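Local coordinates for protein cycloalternan-forming enzyme (Listeria monocytogenes serovar 1/2a, PDB 5F7U) that belongs to glycosyl hydrolase family 31, with a TIM-barrel domain that holds bound glycan and a carbohydrate-binding module of family 6, at residues Q457-K462 against T564-S569; K535-E540 against I597-D602; V582-S587 against I657-S662. The protein carries 1 engineered substitution. One frame throughout, in Å; residues are numbered along the deposited sequence.

Contact 1. Residues Q457-K462 against T564-S569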
# COMPACT_ATOMS: atom_id res chain seq x y z
N GLN A 457 -3.21 -15.36 15.25
CA GLN A 457 -3.13 -16.75 14.77
C GLN A 457 -1.86 -16.97 13.94
O GLN A 457 -1.25 -16.01 13.45
CB GLN A 457 -4.33 -17.07 13.87
CG GLN A 457 -5.67 -17.07 14.58
CD GLN A 457 -5.88 -18.34 15.39
OE1 GLN A 457 -6.30 -19.36 14.85
NE2 GLN A 457 -5.55 -18.30 16.67
N VAL A 458 -1.50 -18.24 13.80
CA VAL A 458 -0.43 -18.72 12.90
C VAL A 458 -0.97 -19.91 12.07
O VAL A 458 -1.95 -20.54 12.47
CB VAL A 458 0.87 -19.12 13.64
CG1 VAL A 458 1.61 -17.89 14.11
CG2 VAL A 458 0.58 -20.04 14.82
N PRO A 459 -0.30 -20.22 10.94
CA PRO A 459 -0.78 -21.31 10.06
C PRO A 459 -0.14 -22.67 10.39
O PRO A 459 -0.27 -23.62 9.62
CB PRO A 459 -0.31 -20.83 8.67
CG PRO A 459 0.98 -20.10 8.97
CD PRO A 459 0.75 -19.40 10.28
N VAL A 460 0.55 -22.73 11.51
CA VAL A 460 1.40 -23.86 11.86
C VAL A 460 0.87 -24.46 13.15
O VAL A 460 0.41 -23.74 14.01
CB VAL A 460 2.89 -23.40 11.98
CG1 VAL A 460 3.07 -22.35 13.09
CG2 VAL A 460 3.84 -24.57 12.16
N LEU A 461 0.91 -25.79 13.25
CA LEU A 461 0.71 -26.47 14.52
C LEU A 461 2.07 -26.56 15.20
O LEU A 461 3.00 -27.19 14.67
CB LEU A 461 0.10 -27.85 14.32
CG LEU A 461 -0.20 -28.63 15.61
CD1 LEU A 461 -1.60 -29.22 15.53
CD2 LEU A 461 0.84 -29.72 15.85
N LYS A 462 2.18 -25.92 16.36
CA LYS A 462 3.43 -25.80 17.08
C LYS A 462 3.89 -27.16 17.56
O LYS A 462 3.10 -27.94 18.08
CB LYS A 462 3.27 -24.83 18.25
CG LYS A 462 4.46 -24.82 19.21
CD LYS A 462 4.05 -24.34 20.58
CE LYS A 462 5.09 -24.73 21.60
NZ LYS A 462 4.85 -23.98 22.86
N THR A 564 -1.11 -16.34 1.06
CA THR A 564 -2.43 -15.88 0.58
C THR A 564 -3.50 -16.97 0.68
O THR A 564 -4.66 -16.66 0.99
CB THR A 564 -2.29 -15.21 -0.79
OG1 THR A 564 -1.44 -14.09 -0.61
CG2 THR A 564 -3.64 -14.68 -1.33
N ASP A 565 -3.12 -18.23 0.50
CA ASP A 565 -4.08 -19.32 0.74
C ASP A 565 -4.51 -19.35 2.20
O ASP A 565 -5.70 -19.50 2.52
CB ASP A 565 -3.46 -20.67 0.33
CG ASP A 565 -3.47 -20.90 -1.17
OD1 ASP A 565 -4.16 -20.15 -1.91
OD2 ASP A 565 -2.81 -21.87 -1.60
N TYR A 566 -3.52 -19.19 3.09
CA TYR A 566 -3.75 -19.15 4.53
C TYR A 566 -4.63 -17.95 4.92
O TYR A 566 -5.66 -18.11 5.58
CB TYR A 566 -2.36 -19.09 5.21
CG TYR A 566 -2.26 -18.47 6.60
CD1 TYR A 566 -3.11 -18.85 7.65
CD2 TYR A 566 -1.24 -17.56 6.87
CE1 TYR A 566 -2.97 -18.29 8.92
CE2 TYR A 566 -1.09 -17.00 8.14
CZ TYR A 566 -1.95 -17.40 9.17
OH TYR A 566 -1.82 -16.87 10.45
N VAL A 567 -4.22 -16.76 4.49
CA VAL A 567 -4.92 -15.54 4.91
C VAL A 567 -6.35 -15.54 4.36
O VAL A 567 -7.32 -15.21 5.09
CB VAL A 567 -4.13 -14.29 4.47
CG1 VAL A 567 -4.97 -13.01 4.54
CG2 VAL A 567 -2.89 -14.14 5.34
N SER A 568 -6.49 -15.90 3.08
CA SER A 568 -7.83 -15.92 2.47
C SER A 568 -8.73 -16.97 3.13
O SER A 568 -9.92 -16.71 3.32
CB SER A 568 -7.75 -16.15 0.96
OG SER A 568 -7.25 -17.44 0.64
N SER A 569 -8.16 -18.12 3.51
CA SER A 569 -8.98 -19.18 4.14
C SER A 569 -9.60 -18.68 5.44
O SER A 569 -10.80 -18.88 5.68
CB SER A 569 -8.17 -20.45 4.41
OG SER A 569 -7.88 -21.12 3.20
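Pro459 lies flat on the ring of Tyr566, in the TIM-barrel domain of this family 31 glycosyl hydrolase. Barrel strand 452-457 has just ended, and the chain turns through Val458 and Pro459. Helix 555-577 brings Tyr566 to that turn. The backbones come closest at this pair, with Pro459 CA 6.6 Å from Tyr566 CA. The tyrosine can be followed outward from CB, which points at the turn. CG is anti to the backbone N (chi1 154°), and this swings the ring beneath the proline. CG lies 3.7 Å from Pro459 CB. CD1 and CE1 also face Pro459 CB. That atom sits over the ring centre, 3.5 Å from the centroid and 8° off the normal, a CH-pi contact. Over the same face, CD2 lies under Pro459 CB and CG, and CE2 under CD and CG, while CZ meets Pro459 CD at 3.5 Å. The two side chains cross at about a right angle. At the tip, Tyr566 OH comes 3.4 Å from Val458 CA. Tyr566 OH is also 3.2 Å from Gln457 O, but the angle is too poor for a hydrogen bond. The hydroxyl bonds instead to the backbone O of Asn537, beyond the next barrel strand. The rings of Phe509 and Tyr570 also meet the tyrosine. Gln457 starts toward the helix, but its amide turns away to Tyr570, Arg522 and Tyr408. The packing thus joins a loop after the third strand to the helix after the fourth. Within the helix, Asp565 O is held by two donors from Ser569. Ser569 OG, at 2.8 Å, and Ser569 N reach Asp565 O from opposite faces of its carbonyl plane.

Contact 2. Residues K535-E540 against I597-D602. Engineered in segment 535-540: Asn537 (natural residue Asp). With GLC (alpha-D-glucopyranose), chain F; GLC (alpha-D-glucopyranose), chain B.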
# COMPACT_ATOMS: atom_id res chain seq x y z
N LYS A 535 -5.93 -11.81 13.51
CA LYS A 535 -4.64 -11.30 13.05
C LYS A 535 -3.81 -12.49 12.64
O LYS A 535 -3.15 -13.14 13.47
CB LYS A 535 -3.95 -10.44 14.13
CG LYS A 535 -2.56 -9.90 13.68
CD LYS A 535 -1.96 -8.98 14.76
CE LYS A 535 -0.64 -8.39 14.25
NZ LYS A 535 0.00 -7.47 15.25
N THR A 536 -3.86 -12.79 11.35
CA THR A 536 -3.20 -13.96 10.78
C THR A 536 -1.77 -13.62 10.41
O THR A 536 -1.50 -13.06 9.34
CB THR A 536 -4.00 -14.52 9.59
OG1 THR A 536 -4.60 -13.44 8.88
CG2 THR A 536 -5.09 -15.44 10.09
N ASN A 537 -0.87 -13.91 11.34
CA ASN A 537 0.55 -13.63 11.19
C ASN A 537 1.28 -14.79 10.54
O ASN A 537 0.76 -15.90 10.47
CB ASN A 537 1.14 -13.46 12.59
CG ASN A 537 2.19 -12.38 12.63
OD1 ASN A 537 3.01 -12.22 11.73
ND2 ASN A 537 2.13 -11.57 13.68
N GLY A 538 2.51 -14.53 10.11
CA GLY A 538 3.34 -15.55 9.50
C GLY A 538 2.87 -15.94 8.10
O GLY A 538 2.18 -15.18 7.41
N GLY A 539 3.27 -17.14 7.69
CA GLY A 539 2.92 -17.63 6.36
C GLY A 539 4.13 -17.76 5.45
O GLY A 539 4.04 -18.42 4.41
N GLU A 540 5.26 -17.16 5.86
CA GLU A 540 6.50 -17.21 5.04
C GLU A 540 7.31 -18.46 5.41
O GLU A 540 8.52 -18.37 5.69
CB GLU A 540 7.35 -15.94 5.26
CG GLU A 540 6.55 -14.62 5.27
CD GLU A 540 5.99 -14.23 6.64
OE1 GLU A 540 5.49 -13.10 6.79
OE2 GLU A 540 6.05 -15.02 7.60
N ILE A 597 -6.74 -6.52 5.75
CA ILE A 597 -5.72 -5.49 5.98
C ILE A 597 -4.33 -6.12 5.93
O ILE A 597 -4.16 -7.27 6.37
CB ILE A 597 -5.92 -4.82 7.37
CG1 ILE A 597 -7.21 -4.01 7.35
CG2 ILE A 597 -4.74 -3.91 7.75
CD1 ILE A 597 -7.74 -3.64 8.72
N TYR A 598 -3.35 -5.39 5.39
CA TYR A 598 -1.93 -5.82 5.49
C TYR A 598 -1.15 -4.77 6.24
O TYR A 598 -1.27 -3.58 5.90
CB TYR A 598 -1.32 -6.09 4.08
CG TYR A 598 -1.98 -7.32 3.51
CD1 TYR A 598 -3.24 -7.22 2.91
CD2 TYR A 598 -1.42 -8.59 3.69
CE1 TYR A 598 -3.92 -8.35 2.47
CE2 TYR A 598 -2.09 -9.73 3.24
CZ TYR A 598 -3.33 -9.60 2.64
OH TYR A 598 -4.00 -10.73 2.18
N TRP A 599 -0.39 -5.19 7.26
CA TRP A 599 0.52 -4.23 7.94
C TRP A 599 1.97 -4.50 7.60
O TRP A 599 2.31 -5.61 7.20
CB TRP A 599 0.28 -4.17 9.46
CG TRP A 599 1.14 -5.07 10.30
CD1 TRP A 599 2.25 -4.71 10.99
CD2 TRP A 599 0.94 -6.48 10.56
NE1 TRP A 599 2.76 -5.80 11.68
CE2 TRP A 599 1.99 -6.89 11.42
CE3 TRP A 599 -0.02 -7.42 10.16
CZ2 TRP A 599 2.13 -8.22 11.88
CZ3 TRP A 599 0.09 -8.74 10.63
CH2 TRP A 599 1.18 -9.13 11.47
N SER A 600 2.80 -3.47 7.71
CA SER A 600 4.19 -3.50 7.21
C SER A 600 5.18 -4.29 8.07
O SER A 600 6.38 -4.30 7.79
CB SER A 600 4.66 -2.06 6.98
OG SER A 600 4.83 -1.40 8.22
N GLY A 601 4.69 -4.99 9.09
CA GLY A 601 5.55 -5.90 9.84
C GLY A 601 6.41 -5.26 10.91
O GLY A 601 6.03 -4.26 11.51
N ASP A 602 7.58 -5.86 11.16
CA ASP A 602 8.30 -5.65 12.42
C ASP A 602 9.40 -4.64 12.19
O ASP A 602 10.40 -4.95 11.54
CB ASP A 602 8.93 -6.97 12.89
CG ASP A 602 7.89 -8.05 13.21
OD1 ASP A 602 6.72 -7.74 13.46
OD2 ASP A 602 8.26 -9.25 13.19
C1 GLC F . 5.20 -11.30 14.91
C2 GLC F . 4.40 -10.06 14.47
C3 GLC F . 4.23 -9.02 15.59
C4 GLC F . 3.66 -9.69 16.85
C5 GLC F . 4.37 -11.01 17.16
C6 GLC F . 3.74 -11.79 18.30
O2 GLC F . 4.94 -9.53 13.25
O3 GLC F . 3.35 -7.95 15.20
O4 GLC F . 3.78 -8.80 17.98
O5 GLC F . 4.49 -11.89 16.02
O6 GLC F . 4.63 -12.89 18.58
C1 GLC B . 10.31 -13.03 15.53
C2 GLC B . 9.31 -13.56 14.50
C3 GLC B . 8.25 -12.50 14.14
C4 GLC B . 7.50 -12.04 15.40
C5 GLC B . 8.56 -11.55 16.41
C6 GLC B . 7.97 -11.15 17.76
O1 GLC B . 11.17 -12.05 14.94
O2 GLC B . 10.02 -13.94 13.32
O3 GLC B . 7.37 -13.03 13.16
O4 GLC B . 6.59 -10.95 15.11
O5 GLC B . 9.64 -12.47 16.68
O6 GLC B . 8.03 -9.72 17.75
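The backbones at Lys535 and Trp599 belong to parallel barrel strands and stay apart, the closest CA atoms of the two segments being those of Lys535 and Ile597 at 9.2 Å, so only side chains bridge the gap. The lysine is fully extended. It crosses the indole at about a right angle. Lys535 CE lies over one face near the rim, 3.4 Å from Trp599 CH2. Lys535 NZ makes a cation-pi contact with the six-membered ring, 4.4 Å from its centroid. It also forms a salt bridge with Glu400 and a weak bond to O3 of the chain F glucose. Asn537, an engineered residue, comes to the indole edge. Its ND2 is 3.4 Å from Trp599 CH2, and the amide stands 84° from the ring plane. Asn537 OD1 accepts Gly538 N at 2.9 Å, in its carbonyl plane and on a lone pair. Beyond the strand, Asp602 OD1 takes a hydrogen bond of 2.5 Å from O2 of the same glucose. Lys535, Asn537, Trp599 and Asp602 all belong to the glycan pocket, and the tryptophan edge faces the sugar too. Strand 584-585 runs between the two strands, and its Phe584 touches both Lys535 and Trp599. Strand 628-631 borders the indole through Ala629 and Asp631, while helix 555-577 packs on Thr536 and Tyr598 from outside the barrel.

Contact 3. Residues V582-S587 against I657-S662. With GLC (alpha-D-glucopyranose), chain F; GLC (alpha-D-glucopyranose), chain B.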
# COMPACT_ATOMS: atom_id res chain seq x y z
N VAL A 582 -12.93 -8.94 10.16
CA VAL A 582 -11.82 -8.38 9.38
C VAL A 582 -10.55 -9.16 9.70
O VAL A 582 -10.30 -9.46 10.86
CB VAL A 582 -11.62 -6.90 9.80
CG1 VAL A 582 -10.36 -6.30 9.18
CG2 VAL A 582 -12.84 -6.08 9.39
N SER A 583 -9.74 -9.47 8.67
CA SER A 583 -8.38 -10.00 8.89
C SER A 583 -7.31 -8.91 8.86
O SER A 583 -7.48 -7.89 8.18
CB SER A 583 -8.05 -11.03 7.81
OG SER A 583 -8.88 -12.18 7.96
N PHE A 584 -6.20 -9.18 9.54
CA PHE A 584 -5.10 -8.24 9.68
C PHE A 584 -3.86 -9.13 9.53
O PHE A 584 -3.61 -10.01 10.39
CB PHE A 584 -5.23 -7.61 11.09
CG PHE A 584 -4.42 -6.36 11.30
CD1 PHE A 584 -3.05 -6.43 11.58
CD2 PHE A 584 -5.06 -5.10 11.31
CE1 PHE A 584 -2.29 -5.28 11.81
CE2 PHE A 584 -4.30 -3.94 11.55
CZ PHE A 584 -2.92 -4.04 11.79
N SER A 585 -3.13 -8.97 8.42
CA SER A 585 -2.07 -9.94 8.04
C SER A 585 -0.84 -9.23 7.51
O SER A 585 -0.89 -8.02 7.28
CB SER A 585 -2.59 -10.87 6.94
OG SER A 585 -3.82 -11.46 7.33
N ARG A 586 0.27 -9.95 7.34
CA ARG A 586 1.48 -9.30 6.81
C ARG A 586 2.01 -9.85 5.51
O ARG A 586 2.70 -9.13 4.78
CB ARG A 586 2.60 -9.24 7.85
CG ARG A 586 3.15 -10.58 8.22
CD ARG A 586 4.35 -10.45 9.15
NE ARG A 586 5.00 -11.75 9.17
CZ ARG A 586 5.80 -12.19 10.13
NH1 ARG A 586 6.07 -11.44 11.21
NH2 ARG A 586 6.35 -13.40 10.00
N SER A 587 1.69 -11.11 5.20
CA SER A 587 2.34 -11.81 4.09
C SER A 587 1.39 -12.15 2.97
O SER A 587 0.23 -12.46 3.22
CB SER A 587 2.99 -13.11 4.58
OG SER A 587 3.78 -13.66 3.52
N ILE A 657 -5.03 2.56 7.12
CA ILE A 657 -5.38 1.90 8.39
C ILE A 657 -4.46 2.45 9.48
O ILE A 657 -3.23 2.45 9.34
CB ILE A 657 -5.23 0.36 8.32
CG1 ILE A 657 -6.02 -0.29 7.15
CG2 ILE A 657 -5.54 -0.30 9.67
CD1 ILE A 657 -7.54 -0.20 7.26
N MET A 658 -5.07 2.92 10.57
CA MET A 658 -4.35 3.53 11.69
C MET A 658 -4.30 2.54 12.86
O MET A 658 -5.35 2.06 13.31
CB MET A 658 -5.07 4.82 12.14
CG MET A 658 -4.29 5.63 13.16
SD MET A 658 -5.29 7.00 13.78
CE MET A 658 -4.00 7.81 14.73
N GLN A 659 -3.09 2.22 13.33
CA GLN A 659 -2.93 1.14 14.33
C GLN A 659 -1.64 1.35 15.14
O GLN A 659 -0.58 1.56 14.54
CB GLN A 659 -2.84 -0.23 13.62
CG GLN A 659 -2.72 -1.48 14.52
CD GLN A 659 -1.37 -2.19 14.48
OE1 GLN A 659 -1.25 -3.31 14.99
NE2 GLN A 659 -0.34 -1.56 13.90
N PHE A 660 -1.74 1.32 16.47
CA PHE A 660 -0.52 1.25 17.32
C PHE A 660 -0.33 -0.15 17.86
O PHE A 660 -1.31 -0.90 18.02
CB PHE A 660 -0.46 2.35 18.44
CG PHE A 660 -1.50 2.20 19.54
CD1 PHE A 660 -1.34 1.25 20.56
CD2 PHE A 660 -2.62 3.06 19.59
CE1 PHE A 660 -2.29 1.13 21.59
CE2 PHE A 660 -3.57 2.95 20.61
CZ PHE A 660 -3.40 1.99 21.62
N HIS A 661 0.92 -0.49 18.15
CA HIS A 661 1.28 -1.86 18.52
C HIS A 661 2.65 -1.85 19.20
O HIS A 661 3.45 -0.90 19.03
CB HIS A 661 1.28 -2.76 17.25
CG HIS A 661 1.59 -4.20 17.52
ND1 HIS A 661 0.98 -4.93 18.52
CD2 HIS A 661 2.48 -5.04 16.93
CE1 HIS A 661 1.48 -6.16 18.53
NE2 HIS A 661 2.39 -6.26 17.57
N SER A 662 2.91 -2.89 19.99
CA SER A 662 4.20 -3.04 20.65
C SER A 662 4.59 -4.50 20.77
O SER A 662 3.75 -5.36 20.98
CB SER A 662 4.22 -2.35 22.02
OG SER A 662 3.15 -2.82 22.83
C1 GLC F . 5.20 -11.30 14.91
C2 GLC F . 4.40 -10.06 14.47
C3 GLC F . 4.23 -9.02 15.59
C4 GLC F . 3.66 -9.69 16.85
C5 GLC F . 4.37 -11.01 17.16
C6 GLC F . 3.74 -11.79 18.30
O2 GLC F . 4.94 -9.53 13.25
O3 GLC F . 3.35 -7.95 15.20
O4 GLC F . 3.78 -8.80 17.98
O5 GLC F . 4.49 -11.89 16.02
O6 GLC F . 4.63 -12.89 18.58
C1 GLC B . 10.31 -13.03 15.53
C2 GLC B . 9.31 -13.56 14.50
C3 GLC B . 8.25 -12.50 14.14
C4 GLC B . 7.50 -12.04 15.40
C5 GLC B . 8.56 -11.55 16.41
C6 GLC B . 7.97 -11.15 17.76
O1 GLC B . 11.17 -12.05 14.94
O2 GLC B . 10.02 -13.94 13.32
O3 GLC B . 7.37 -13.03 13.16
O4 GLC B . 6.59 -10.95 15.11
O5 GLC B . 9.64 -12.47 16.68
O6 GLC B . 8.03 -9.72 17.75
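The Phe584 ring and the side-chain amide of Gln659 meet aslant, their planes 39° apart. Phe584 CZ lies 3.6 Å from Gln659 CD. Ile657 CG2 adds a looser apolar contact, 4.3 Å from Phe584 CE2. The rings of Trp368 and Trp599 also pack against the phenylalanine. Two other flat groups turn their edges to sugar. The guanidinium of Arg586 meets the chain B glucose near its own plane, and Arg586 NH1 donates to O3 of that sugar at 2.8 Å, with an angle of 157°. A weak bond runs from the same nitrogen to O2 of the chain F glucose. His661 presents its ring edge to the chain F glucose, donating from NE2 to O4 at 2.9 Å. Gln659 bends at chi2 (-110°), and its NE2 bonds to Asp631 OD1 and Trp630 O. Arg586 NE is held by a salt bridge to Glu540. Strands 584-585 and 657-660 therefore touch inside the barrel through Phe584, packed on the Gln659 amide and, more loosely, on Ile657. Past their ends the chemistry turns polar, with Arg586 and His661 gripping hydroxyls of bound glycan from two sides of the pocket.

In the fold
Contact 1 opens just after the third barrel strand, 452-457. Contact 2 opens at the fourth, 534-536, before helix 555-577 closes contact 1, so these two cross. Contact 3 starts at the fifth strand, 584-585, once contact 1 is complete; those two follow in series. The sixth strand, 597-599, then closes contact 2 inside the loop of contact 3, and they cross as well. The eighth strand, 657-660, closes contact 3. Contacts 2 and 3 lie about 7 Å apart, centre to centre, and share both glucose units. Thr536 and Ser585 link them by their hydroxyls. Contact 1 ties helix 555-577 to the loop that follows the third strand; the others span the barrel interior.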